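Local coordinates for peroxiredoxin PRX1, mitochondrial (Saccharomyces cerevisiae, PDB 5YKJ), which probably reduces peroxides in the mitochondrion as a 1-Cys peroxiredoxin, with the oxidised thiol resolved through the glutathione and thioredoxin systems, at residues H36-T41 with S69-E74; E74-W79 with F94-D99; P56-R61 with S154-V159; G27-V32 with N62-G67. All coordinates share one frame; numbering follows the deposited sequence.

Interaction 1 (H36-T41 with S69-E74); sequences HPADFT and SVEDVE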
loop_
_atom_site.group_PDB
_atom_site.type_symbol
_atom_site.label_atom_id
_atom_site.label_comp_id
_atom_site.label_asym_id
_atom_site.label_seq_id
_atom_site.Cartn_x
_atom_site.Cartn_y
_atom_site.Cartn_z
ATOM N N HIS A 36 4.231 -10.215 3.873
ATOM C CA HIS A 36 5.373 -10.838 4.494
ATOM C C HIS A 36 5.325 -12.350 4.366
ATOM O O HIS A 36 4.348 -12.920 4.512
ATOM C CB HIS A 36 5.464 -10.413 5.968
ATOM C CG HIS A 36 5.511 -8.943 6.122
ATOM N ND1 HIS A 36 6.666 -8.226 6.035
ATOM C CD2 HIS A 36 4.532 -8.043 6.315
ATOM C CE1 HIS A 36 6.390 -6.949 6.115
ATOM N NE2 HIS A 36 5.108 -6.811 6.302
ATOM N N PRO A 37 6.482 -12.965 4.077
ATOM C CA PRO A 37 6.522 -14.415 3.947
ATOM C C PRO A 37 6.297 -15.193 5.262
ATOM O O PRO A 37 5.794 -16.248 5.228
ATOM C CB PRO A 37 7.913 -14.705 3.357
ATOM C CG PRO A 37 8.359 -13.429 2.779
ATOM C CD PRO A 37 7.749 -12.366 3.611
ATOM N N ALA A 38 6.745 -14.633 6.362
ATOM C CA ALA A 38 6.676 -15.301 7.646
ATOM C C ALA A 38 6.756 -14.321 8.799
ATOM O O ALA A 38 7.164 -13.239 8.623
ATOM C CB ALA A 38 7.819 -16.265 7.758
ATOM N N ASP A 39 6.359 -14.749 9.985
ATOM C CA ASP A 39 6.459 -13.940 11.164
ATOM C C ASP A 39 7.852 -14.126 11.762
ATOM O O ASP A 39 8.521 -14.997 11.426
ATOM C CB ASP A 39 5.423 -14.366 12.240
ATOM C CG ASP A 39 3.991 -14.111 11.839
ATOM O OD1 ASP A 39 3.792 -13.684 10.738
ATOM O OD2 ASP A 39 3.130 -14.414 12.642
ATOM N N PHE A 40 8.217 -13.255 12.673
ATOM C CA PHE A 40 9.490 -13.346 13.411
ATOM C C PHE A 40 10.712 -13.371 12.518
ATOM O O PHE A 40 11.619 -14.036 12.764
ATOM C CB PHE A 40 9.468 -14.555 14.371
ATOM C CG PHE A 40 8.314 -14.546 15.333
ATOM C CD1 PHE A 40 8.337 -13.749 16.424
ATOM C CD2 PHE A 40 7.230 -15.326 15.128
ATOM C CE1 PHE A 40 7.312 -13.735 17.292
ATOM C CE2 PHE A 40 6.192 -15.301 16.007
ATOM C CZ PHE A 40 6.237 -14.493 17.080
ATOM N N THR A 41 10.653 -12.574 11.476
ATOM C CA THR A 41 11.755 -12.387 10.547
ATOM C C THR A 41 12.151 -10.907 10.669
ATOM O O THR A 41 11.349 -10.064 10.801
ATOM C CB THR A 41 11.462 -12.784 9.086
ATOM O OG1 THR A 41 10.403 -12.001 8.621
ATOM C CG2 THR A 41 11.157 -14.240 8.954
ATOM N N SER A 69 0.701 -11.973 6.316
ATOM C CA SER A 69 1.822 -12.836 6.597
ATOM C C SER A 69 1.321 -14.294 6.585
ATOM O O SER A 69 0.275 -14.541 7.078
ATOM C CB SER A 69 2.494 -12.518 7.902
ATOM O OG SER A 69 3.566 -13.345 8.060
ATOM N N VAL A 70 2.113 -15.226 6.039
ATOM C CA VAL A 70 1.722 -16.584 5.981
ATOM C C VAL A 70 1.932 -17.430 7.183
ATOM O O VAL A 70 2.715 -18.284 7.180
ATOM C CB VAL A 70 2.360 -17.220 4.731
ATOM C CG1 VAL A 70 1.828 -18.612 4.485
ATOM C CG2 VAL A 70 2.151 -16.333 3.545
ATOM N N GLU A 71 1.153 -17.125 8.189
ATOM C CA GLU A 71 1.100 -17.830 9.447
ATOM C C GLU A 71 -0.290 -17.625 10.048
ATOM O O GLU A 71 -1.034 -16.884 9.572
ATOM C CB GLU A 71 2.176 -17.356 10.454
ATOM C CG GLU A 71 3.556 -17.277 9.907
ATOM C CD GLU A 71 4.652 -17.707 10.867
ATOM O OE1 GLU A 71 5.821 -17.518 10.599
ATOM O OE2 GLU A 71 4.319 -18.201 11.934
ATOM N N ASP A 72 -0.581 -18.355 11.102
ATOM C CA ASP A 72 -1.856 -18.231 11.774
ATOM C C ASP A 72 -1.960 -16.988 12.661
ATOM O O ASP A 72 -1.009 -16.375 12.933
ATOM C CB ASP A 72 -2.253 -19.537 12.492
ATOM C CG ASP A 72 -1.332 -19.913 13.628
ATOM O OD1 ASP A 72 -0.736 -19.110 14.267
ATOM O OD2 ASP A 72 -1.235 -21.103 13.847
ATOM N N VAL A 73 -3.159 -16.635 13.062
ATOM C CA VAL A 73 -3.398 -15.476 13.871
ATOM C C VAL A 73 -2.700 -15.584 15.215
ATOM O O VAL A 73 -2.203 -14.644 15.701
ATOM C CB VAL A 73 -4.894 -15.241 14.042
ATOM C CG1 VAL A 73 -5.145 -14.132 15.015
ATOM C CG2 VAL A 73 -5.504 -14.822 12.714
ATOM N N GLU A 74 -2.680 -16.770 15.767
ATOM C CA GLU A 74 -2.024 -16.931 17.037
ATOM C C GLU A 74 -0.564 -16.543 16.929
ATOM O O GLU A 74 -0.046 -15.881 17.775
ATOM C CB GLU A 74 -2.157 -18.361 17.529
ATOM C CG GLU A 74 -1.213 -18.731 18.621
ATOM C CD GLU A 74 -1.602 -19.976 19.384
ATOM O OE1 GLU A 74 -2.475 -20.728 18.925
ATOM O OE2 GLU A 74 -1.020 -20.160 20.468
#

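Interaction 2 (E74-W79 with F94-D99); sequences ESHEKW and FPIIGD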
loop_
_atom_site.group_PDB
_atom_site.type_symbol
_atom_site.label_atom_id
_atom_site.label_comp_id
_atom_site.label_asym_id
_atom_site.label_seq_id
_atom_site.Cartn_x
_atom_site.Cartn_y
_atom_site.Cartn_z
ATOM N N GLU A 74 -2.680 -16.770 15.767
ATOM C CA GLU A 74 -2.024 -16.931 17.037
ATOM C C GLU A 74 -0.564 -16.543 16.929
ATOM O O GLU A 74 -0.046 -15.881 17.775
ATOM C CB GLU A 74 -2.157 -18.361 17.529
ATOM C CG GLU A 74 -1.213 -18.731 18.621
ATOM C CD GLU A 74 -1.602 -19.976 19.384
ATOM O OE1 GLU A 74 -2.475 -20.728 18.925
ATOM O OE2 GLU A 74 -1.020 -20.160 20.468
ATOM N N SER A 75 0.072 -16.944 15.859
ATOM C CA SER A 75 1.446 -16.570 15.658
ATOM C C SER A 75 1.568 -15.053 15.489
ATOM O O SER A 75 2.388 -14.435 16.075
ATOM C CB SER A 75 2.034 -17.342 14.490
ATOM O OG SER A 75 3.267 -16.800 14.144
ATOM N N HIS A 76 0.666 -14.472 14.723
ATOM C CA HIS A 76 0.691 -13.037 14.502
ATOM C C HIS A 76 0.519 -12.258 15.800
ATOM O O HIS A 76 1.092 -11.246 15.939
ATOM C CB HIS A 76 -0.397 -12.586 13.530
ATOM C CG HIS A 76 -0.223 -13.082 12.145
ATOM N ND1 HIS A 76 0.880 -13.766 11.729
ATOM C CD2 HIS A 76 -1.032 -12.980 11.075
ATOM C CE1 HIS A 76 0.724 -14.084 10.458
ATOM N NE2 HIS A 76 -0.416 -13.608 10.040
ATOM N N GLU A 77 -0.316 -12.760 16.697
ATOM C CA GLU A 77 -0.498 -12.085 17.959
ATOM C C GLU A 77 0.793 -11.997 18.772
ATOM O O GLU A 77 1.089 -10.961 19.287
ATOM C CB GLU A 77 -1.614 -12.759 18.747
ATOM C CG GLU A 77 -2.992 -12.314 18.292
ATOM C CD GLU A 77 -4.140 -13.181 18.777
ATOM O OE1 GLU A 77 -3.924 -14.246 19.275
ATOM O OE2 GLU A 77 -5.272 -12.796 18.547
ATOM N N LYS A 78 1.543 -13.086 18.828
ATOM C CA LYS A 78 2.816 -13.096 19.505
ATOM C C LYS A 78 3.814 -12.156 18.820
ATOM O O LYS A 78 4.544 -11.477 19.445
ATOM C CB LYS A 78 3.434 -14.494 19.532
ATOM C CG LYS A 78 2.631 -15.552 20.239
ATOM C CD LYS A 78 3.219 -16.970 20.051
ATOM C CE LYS A 78 3.449 -17.423 18.588
ATOM N NZ LYS A 78 3.094 -18.841 18.177
ATOM N N TRP A 79 3.793 -12.160 17.486
ATOM C CA TRP A 79 4.668 -11.299 16.709
ATOM C C TRP A 79 4.353 -9.831 17.018
ATOM O O TRP A 79 5.215 -9.071 17.200
ATOM C CB TRP A 79 4.486 -11.608 15.215
ATOM C CG TRP A 79 5.476 -10.971 14.279
ATOM C CD1 TRP A 79 6.741 -10.652 14.558
ATOM C CD2 TRP A 79 5.265 -10.606 12.928
ATOM N NE1 TRP A 79 7.336 -10.088 13.489
ATOM C CE2 TRP A 79 6.433 -10.032 12.480
ATOM C CE3 TRP A 79 4.182 -10.652 12.087
ATOM C CZ2 TRP A 79 6.579 -9.552 11.203
ATOM C CZ3 TRP A 79 4.328 -10.181 10.812
ATOM C CH2 TRP A 79 5.516 -9.635 10.389
ATOM N N PHE A 94 -3.650 -1.802 13.255
ATOM C CA PHE A 94 -4.150 -2.385 12.051
ATOM C C PHE A 94 -4.011 -3.885 12.177
ATOM O O PHE A 94 -3.304 -4.391 12.928
ATOM C CB PHE A 94 -3.392 -1.849 10.823
ATOM C CG PHE A 94 -1.901 -1.897 10.955
ATOM C CD1 PHE A 94 -1.237 -3.071 10.775
ATOM C CD2 PHE A 94 -1.161 -0.775 11.225
ATOM C CE1 PHE A 94 0.122 -3.134 10.905
ATOM C CE2 PHE A 94 0.204 -0.833 11.301
ATOM C CZ PHE A 94 0.843 -2.015 11.172
ATOM N N PRO A 95 -4.808 -4.547 11.353
ATOM C CA PRO A 95 -4.778 -5.989 11.350
ATOM C C PRO A 95 -3.627 -6.605 10.579
ATOM O O PRO A 95 -3.107 -6.007 9.716
ATOM C CB PRO A 95 -6.045 -6.387 10.587
ATOM C CG PRO A 95 -6.727 -5.152 10.187
ATOM C CD PRO A 95 -5.780 -4.047 10.368
ATOM N N ILE A 96 -3.317 -7.818 10.962
ATOM C CA ILE A 96 -2.407 -8.644 10.235
ATOM C C ILE A 96 -3.234 -9.905 9.909
ATOM O O ILE A 96 -3.751 -10.503 10.771
ATOM C CB ILE A 96 -1.125 -9.035 10.980
ATOM C CG1 ILE A 96 -0.440 -7.779 11.522
ATOM C CG2 ILE A 96 -0.184 -9.747 10.030
ATOM C CD1 ILE A 96 0.893 -8.024 12.129
ATOM N N ILE A 97 -3.331 -10.228 8.621
ATOM C CA ILE A 97 -4.087 -11.356 8.167
ATOM C C ILE A 97 -3.362 -12.693 8.396
ATOM O O ILE A 97 -2.262 -12.838 8.050
ATOM C CB ILE A 97 -4.372 -11.214 6.647
ATOM C CG1 ILE A 97 -5.208 -9.961 6.342
ATOM C CG2 ILE A 97 -4.969 -12.490 6.066
ATOM C CD1 ILE A 97 -5.016 -9.429 4.926
ATOM N N GLY A 98 -4.066 -13.643 8.990
ATOM C CA GLY A 98 -3.499 -14.949 9.192
ATOM C C GLY A 98 -3.761 -15.826 7.982
ATOM O O GLY A 98 -4.738 -16.460 7.869
ATOM N N ASP A 99 -2.847 -15.810 7.059
ATOM C CA ASP A 99 -2.951 -16.545 5.827
ATOM C C ASP A 99 -2.168 -17.844 5.899
ATOM O O ASP A 99 -1.282 -18.094 5.176
ATOM C CB ASP A 99 -2.435 -15.652 4.703
ATOM C CG ASP A 99 -2.907 -16.090 3.329
ATOM O OD1 ASP A 99 -3.937 -16.649 3.256
ATOM O OD2 ASP A 99 -2.208 -15.818 2.387
#

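Interaction 3 (P56-R61 with S154-V159); sequences PEFDKR and SEVLRV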
loop_
_atom_site.group_PDB
_atom_site.type_symbol
_atom_site.label_atom_id
_atom_site.label_comp_id
_atom_site.label_asym_id
_atom_site.label_seq_id
_atom_site.Cartn_x
_atom_site.Cartn_y
_atom_site.Cartn_z
ATOM N N PRO A 56 -0.460 7.308 12.377
ATOM C CA PRO A 56 -1.122 8.627 12.346
ATOM C C PRO A 56 -0.959 9.357 11.023
ATOM O O PRO A 56 -1.811 10.096 10.663
ATOM C CB PRO A 56 -0.438 9.414 13.478
ATOM C CG PRO A 56 -0.037 8.366 14.443
ATOM C CD PRO A 56 0.321 7.162 13.625
ATOM N N GLU A 57 0.183 9.148 10.390
ATOM C CA GLU A 57 0.475 9.729 9.102
ATOM C C GLU A 57 -0.500 9.169 8.050
ATOM O O GLU A 57 -0.930 9.863 7.183
ATOM C CB GLU A 57 1.911 9.488 8.677
ATOM C CG GLU A 57 2.876 10.433 9.311
ATOM C CD GLU A 57 2.438 11.876 9.199
ATOM O OE1 GLU A 57 2.034 12.464 10.199
ATOM O OE2 GLU A 57 2.514 12.381 8.104
ATOM N N PHE A 58 -0.790 7.880 8.141
ATOM C CA PHE A 58 -1.744 7.251 7.275
ATOM C C PHE A 58 -3.203 7.630 7.613
ATOM O O PHE A 58 -3.977 7.880 6.766
ATOM C CB PHE A 58 -1.504 5.733 7.198
ATOM C CG PHE A 58 -0.178 5.367 6.616
ATOM C CD1 PHE A 58 -0.065 5.192 5.289
ATOM C CD2 PHE A 58 0.905 5.131 7.387
ATOM C CE1 PHE A 58 1.110 4.837 4.703
ATOM C CE2 PHE A 58 2.106 4.795 6.816
ATOM C CZ PHE A 58 2.205 4.640 5.449
ATOM N N ASP A 59 -3.497 7.710 8.907
ATOM C CA ASP A 59 -4.820 8.065 9.297
ATOM C C ASP A 59 -5.219 9.425 8.721
ATOM O O ASP A 59 -6.292 9.583 8.261
ATOM C CB ASP A 59 -4.903 8.172 10.824
ATOM C CG ASP A 59 -4.822 6.843 11.529
ATOM O OD1 ASP A 59 -5.164 5.824 10.967
ATOM O OD2 ASP A 59 -4.468 6.857 12.690
ATOM N N LYS A 60 -4.317 10.369 8.759
ATOM C CA LYS A 60 -4.652 11.685 8.290
ATOM C C LYS A 60 -4.863 11.775 6.802
ATOM O O LYS A 60 -5.391 12.732 6.328
ATOM C CB LYS A 60 -3.672 12.717 8.801
ATOM C CG LYS A 60 -2.356 12.681 8.161
ATOM C CD LYS A 60 -1.535 13.900 8.453
ATOM C CE LYS A 60 -0.961 13.959 9.844
ATOM N NZ LYS A 60 0.266 14.761 9.686
ATOM N N ARG A 61 -4.419 10.750 6.085
ATOM C CA ARG A 61 -4.602 10.727 4.672
ATOM C C ARG A 61 -5.763 9.807 4.281
ATOM O O ARG A 61 -5.884 9.465 3.188
ATOM C CB ARG A 61 -3.332 10.272 4.001
ATOM C CG ARG A 61 -2.154 11.231 4.195
ATOM C CD ARG A 61 -0.854 10.574 3.853
ATOM N NE ARG A 61 0.248 11.482 3.643
ATOM C CZ ARG A 61 1.067 11.953 4.567
ATOM N NH1 ARG A 61 0.934 11.656 5.826
ATOM N NH2 ARG A 61 2.002 12.771 4.196
ATOM N N SER A 154 8.646 6.555 3.768
ATOM C CA SER A 154 8.525 7.864 3.215
ATOM C C SER A 154 8.073 7.820 1.778
ATOM O O SER A 154 7.357 8.632 1.369
ATOM C CB SER A 154 9.809 8.657 3.350
ATOM O OG SER A 154 10.023 8.933 4.687
ATOM N N GLU A 155 8.578 6.862 1.044
ATOM C CA GLU A 155 8.163 6.709 -0.323
ATOM C C GLU A 155 6.702 6.262 -0.423
ATOM O O GLU A 155 6.030 6.680 -1.293
ATOM C CB GLU A 155 9.109 5.766 -1.062
ATOM C CG GLU A 155 8.788 5.554 -2.549
ATOM C CD GLU A 155 8.855 6.825 -3.405
ATOM O OE1 GLU A 155 9.294 7.806 -2.919
ATOM O OE2 GLU A 155 8.501 6.729 -4.555
ATOM N N VAL A 156 6.261 5.391 0.467
ATOM C CA VAL A 156 4.877 4.978 0.436
ATOM C C VAL A 156 3.977 6.207 0.671
ATOM O O VAL A 156 3.030 6.370 0.044
ATOM C CB VAL A 156 4.588 3.885 1.503
ATOM C CG1 VAL A 156 3.079 3.626 1.658
ATOM C CG2 VAL A 156 5.354 2.619 1.189
ATOM N N LEU A 157 4.344 7.036 1.618
ATOM C CA LEU A 157 3.581 8.230 1.858
ATOM C C LEU A 157 3.646 9.214 0.660
ATOM O O LEU A 157 2.707 9.866 0.373
ATOM C CB LEU A 157 3.997 8.914 3.165
ATOM C CG LEU A 157 3.628 8.249 4.490
ATOM C CD1 LEU A 157 4.496 8.773 5.632
ATOM C CD2 LEU A 157 2.159 8.395 4.787
ATOM N N ARG A 158 4.801 9.289 0.037
ATOM C CA ARG A 158 4.972 10.198 -1.082
ATOM C C ARG A 158 4.044 9.838 -2.253
ATOM O O ARG A 158 3.386 10.666 -2.800
ATOM C CB ARG A 158 6.443 10.254 -1.531
ATOM C CG ARG A 158 6.780 11.391 -2.495
ATOM C CD ARG A 158 8.129 11.250 -3.185
ATOM N NE ARG A 158 8.179 10.141 -4.098
ATOM C CZ ARG A 158 7.784 10.216 -5.347
ATOM N NH1 ARG A 158 7.371 11.364 -5.863
ATOM N NH2 ARG A 158 7.824 9.148 -6.090
ATOM N N VAL A 159 4.010 8.571 -2.585
ATOM C CA VAL A 159 3.139 8.135 -3.641
ATOM C C VAL A 159 1.668 8.266 -3.299
ATOM O O VAL A 159 0.924 8.471 -4.134
ATOM C CB VAL A 159 3.488 6.770 -4.255
ATOM C CG1 VAL A 159 4.914 6.791 -4.684
ATOM C CG2 VAL A 159 3.198 5.635 -3.300
#

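Interaction 4 (G27-V32 with N62-G67); sequences GDSWGV and NVKLIG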
loop_
_atom_site.group_PDB
_atom_site.type_symbol
_atom_site.label_atom_id
_atom_site.label_comp_id
_atom_site.label_asym_id
_atom_site.label_seq_id
_atom_site.Cartn_x
_atom_site.Cartn_y
_atom_site.Cartn_z
ATOM N N GLY A 27 -13.686 0.138 3.774
ATOM C CA GLY A 27 -14.725 1.125 3.676
ATOM C C GLY A 27 -14.475 2.033 2.514
ATOM O O GLY A 27 -14.182 1.590 1.458
ATOM N N ASP A 28 -14.589 3.325 2.749
ATOM C CA ASP A 28 -14.323 4.314 1.747
ATOM C C ASP A 28 -12.917 4.929 1.884
ATOM O O ASP A 28 -12.677 5.955 1.381
ATOM C CB ASP A 28 -15.347 5.448 1.770
ATOM C CG ASP A 28 -16.720 4.995 1.442
ATOM O OD1 ASP A 28 -16.900 4.120 0.609
ATOM O OD2 ASP A 28 -17.638 5.527 2.061
ATOM N N SER A 29 -12.023 4.275 2.591
ATOM C CA SER A 29 -10.696 4.760 2.767
ATOM C C SER A 29 -9.777 4.183 1.691
ATOM O O SER A 29 -10.116 3.247 1.033
ATOM C CB SER A 29 -10.169 4.313 4.116
ATOM O OG SER A 29 -10.812 4.958 5.179
ATOM N N TRP A 30 -8.623 4.771 1.567
ATOM C CA TRP A 30 -7.592 4.208 0.718
ATOM C C TRP A 30 -7.025 3.067 1.587
ATOM O O TRP A 30 -7.209 3.017 2.759
ATOM C CB TRP A 30 -6.465 5.206 0.406
ATOM C CG TRP A 30 -6.806 6.207 -0.606
ATOM C CD1 TRP A 30 -7.645 7.247 -0.461
ATOM C CD2 TRP A 30 -6.274 6.312 -1.910
ATOM N NE1 TRP A 30 -7.703 7.980 -1.603
ATOM C CE2 TRP A 30 -6.848 7.436 -2.510
ATOM C CE3 TRP A 30 -5.353 5.585 -2.630
ATOM C CZ2 TRP A 30 -6.563 7.805 -3.805
ATOM C CZ3 TRP A 30 -5.048 5.987 -3.927
ATOM C CH2 TRP A 30 -5.654 7.072 -4.491
ATOM N N GLY A 31 -6.306 2.189 0.930
ATOM C CA GLY A 31 -5.692 1.080 1.587
ATOM C C GLY A 31 -4.264 0.760 1.135
ATOM O O GLY A 31 -3.934 0.961 0.038
ATOM N N VAL A 32 -3.485 0.272 2.072
ATOM C CA VAL A 32 -2.160 -0.231 1.811
ATOM C C VAL A 32 -2.103 -1.680 2.350
ATOM O O VAL A 32 -2.156 -1.890 3.521
ATOM C CB VAL A 32 -1.045 0.644 2.402
ATOM C CG1 VAL A 32 0.309 0.020 2.155
ATOM C CG2 VAL A 32 -1.029 2.005 1.789
ATOM N N ASN A 62 -6.584 9.424 5.246
ATOM C CA ASN A 62 -7.681 8.499 5.000
ATOM C C ASN A 62 -7.200 7.178 4.381
ATOM O O ASN A 62 -7.774 6.693 3.487
ATOM C CB ASN A 62 -8.795 9.101 4.146
ATOM C CG ASN A 62 -10.037 8.279 4.163
ATOM O OD1 ASN A 62 -10.367 7.691 5.139
ATOM N ND2 ASN A 62 -10.732 8.260 3.046
ATOM N N VAL A 63 -6.103 6.666 4.905
ATOM C CA VAL A 63 -5.529 5.409 4.477
ATOM C C VAL A 63 -5.515 4.389 5.635
ATOM O O VAL A 63 -5.050 4.681 6.661
ATOM C CB VAL A 63 -4.083 5.581 3.998
ATOM C CG1 VAL A 63 -3.518 4.261 3.532
ATOM C CG2 VAL A 63 -3.989 6.604 2.887
ATOM N N LYS A 64 -6.029 3.198 5.379
ATOM C CA LYS A 64 -6.027 2.118 6.320
ATOM C C LYS A 64 -4.947 1.109 5.907
ATOM O O LYS A 64 -4.827 0.774 4.783
ATOM C CB LYS A 64 -7.346 1.400 6.319
ATOM C CG LYS A 64 -8.453 2.210 6.925
ATOM C CD LYS A 64 -9.720 1.446 7.183
ATOM C CE LYS A 64 -10.728 2.417 7.722
ATOM N NZ LYS A 64 -12.034 2.365 7.078
ATOM N N LEU A 65 -4.179 0.680 6.892
ATOM C CA LEU A 65 -3.126 -0.273 6.724
ATOM C C LEU A 65 -3.637 -1.664 7.043
ATOM O O LEU A 65 -4.519 -1.852 7.796
ATOM C CB LEU A 65 -1.931 0.066 7.631
ATOM C CG LEU A 65 -1.289 1.416 7.439
ATOM C CD1 LEU A 65 -0.409 1.792 8.598
ATOM C CD2 LEU A 65 -0.426 1.362 6.217
ATOM N N ILE A 66 -3.051 -2.624 6.364
ATOM C CA ILE A 66 -3.333 -4.026 6.605
ATOM C C ILE A 66 -2.148 -4.889 6.158
ATOM O O ILE A 66 -1.688 -4.780 5.101
ATOM C CB ILE A 66 -4.663 -4.487 6.016
ATOM C CG1 ILE A 66 -4.957 -5.889 6.447
ATOM C CG2 ILE A 66 -4.676 -4.336 4.516
ATOM C CD1 ILE A 66 -6.426 -6.213 6.388
ATOM N N GLY A 67 -1.723 -5.710 7.064
ATOM C CA GLY A 67 -0.616 -6.531 6.829
ATOM C C GLY A 67 -0.969 -8.016 6.462
ATOM O O GLY A 67 -2.036 -8.429 6.815
HETATM O O HOH W 1 -14.334 4.410 5.591
#

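Interaction 1 (H36-T41 with S69-E74)
Two acidic side chains, D39 and E71, meet because each starts out beside its own backbone N, with CG anti to the carbonyl carbon (chi1 -67° in D39, -49° in E71). E71 then bends at chi2, -142°, which sets its CD 3.5 Å from D39 N. The two side chains slide past each other in opposite directions, and their carboxylates stack with planes nearly parallel. E71 OE1 takes the backbone N-H of D39 at 2.9 Å, from above the carboxylate plane. D39 OD1 is met by the hydroxyl of S69, whose OG lies 2.7 Å away, nearly on the line of the C-O bond. The other oxygens, D39 OD2 and E71 OE2, stand 4.0 Å apart; S75 OG lies within bonding distance of both, and with H76 ND1 as a further partner of D39 OD2 this probably eases the repulsion. An alanine in place of E71 would probably leave D39 N without its acceptor, S75 OG with one partner fewer and the backbone at D39 less firmly held. Nearer the strand ends, H36 O receives a CA-H contact from S69, 3.3 Å from its CA, and P37 O lies 3.6 Å from V70 CB. Segment 36-41 belongs to the PxxxTxxC active-site loop of peroxiredoxins: P37 and T41 are its marks, and T41 OG1 bonds to the oxidised cysteine at position 44.

Interaction 2 (E74-W79 with F94-D99)
H76 reaches from helix 73-87 to I96 and I97 on strand 96-98, its CB directed at the strand. CG, anti to the carbonyl carbon (chi1 -66°), comes 3.9 Å from I96 CG2. That methyl lies over one face of the imidazole in a CH-pi contact, and its closest ring atom is CD2, 3.5 Å from I96 CG2. ND1 bonds to D39 OD2. At the tip, NE2 donates to the backbone oxygen of I97, with 2.8 Å between H76 NE2 and I97 O. The acceptor sits in the imidazole plane, but the bond is bent (136° at the hydrogen), and the donor stands above the carbonyl plane. A further, weak bond from NE2 to S69 O shares the same N-H, and G98 CA packs close by, 3.5 Å from H76 NE2. One turn on, W79 adds a looser apolar touch, its CE3 4.2 Å from I96 CD1. Segment 74-79 of helix 73-87 thus runs roughly antiparallel to strand 96-98, the outermost strand of the five-stranded sheet, the two short axes 8.5 Å apart at their closest, in the beta-alpha-beta unit made by strand 63-69, helix 73-87 and strand 96-98.

Interaction 3 (P56-R61 with S154-V159)
Helix-to-helix packing over the central sheet joins F58 of helix 55-59 and R61, in the loop that follows, to L157 of helix 153-169. Most of the contact turns on one methyl, L157 CD2, held between two flat groups on opposite sides of it. Over the F58 ring it makes a CH-pi contact, 3.8 Å from the ring centroid and 15° off the normal. On its other side lies the face of the R61 guanidinium, with NH1 3.6 Å from L157 CD2; the side chain, extended from CG to NE (chi2 164°, chi3 163°), carries it there. V156 CG1 meets the F58 ring at its edge, 3.8 Å from CE1, while E57 CB touches L157 CD2 at 4.0 Å. Between the two segments the contact is apolar or over faces. The guanidinium is fixed by E57 and by a salt bridge from NE to D161, further along helix 153-169. R61 NH1 donates to E57 O and E57 OE2, each 2.9 Å away, both in the guanidinium plane. K60 NZ holds the other carboxylate oxygen, E57 OE1, at 2.9 Å. An alanine in place of R61 would probably leave E57 OE2 and D161 without this charged mate and open a gap on one side of L157. The chemistry is two-layered: F58 and V156 pack toward the sheet, while outside a salt-bridged cation presents a flat face to a leucine methyl.

Interaction 4 (G27-V32 with N62-G67)
The indole of W30 has the backbone oxygen of N62 at its edge, close to the ring plane, with 4.0 Å between CD1 and N62 O; beyond the segments, L163, Q164 and D167 of helix 153-169 pack on this side chain. The carboxamide of N62 is the other flat group, brought to S29 by a CG anti to the backbone N (chi1 -167°). Its OD1 takes the hydroxyl of S29 from above the amide plane, 2.8 Å from S29 OG, and its ND2 gives a weak bond to D28 O. The backbones pair as a parallel ladder. W30 N donates to N62 O at 2.8 Å, and K64 N returns a bond to W30 O at 2.9 Å. V32 N reaches K64 O at 3.1 Å, and I66 N reaches V32 O at 3.1 Å. W30, V32, V63 and L65 point to one face, where V32 CG2 meets V63 CG1 at 3.8 Å and V32 CB meets L65 CD2 at 3.9 Å. K64, on the other face, lies alongside S29; its NZ is taken mainly by L26 O and Y25 O, with weak bonds to S29 OG and to a water that also takes D28 N. N62, at positive phi, closes helix 55-59 with a Schellman motif, just before strand 63-69. Strands 30-32 and 63-67 cross at -27°, the twist of neighbouring parallel strands, inside the central mixed sheet of the thioredoxin fold.

How the interactions relate
From the N terminus, interaction 4 opens at 27-32 and closes at 62-67, pairing two inner strands. Interaction 1 starts within that loop at 36-41 and closes at 69-74, so the two cross; it joins the loop after strand 30-36 to the start of helix 73-87. Interaction 3 opens inside both, at 56-61, and closes only at 154-159; it crosses each of them and ties helix 55-59 to helix 153-169. Interaction 2, from 74-79 to 94-99, follows interactions 1 and 4 in series, nested within interaction 3, and joins helix 73-87 to edge strand 96-98. It shares E74 with interaction 1, and G67 of interaction 4 bonds to P95 and I97. F58 connects interactions 3 and 4.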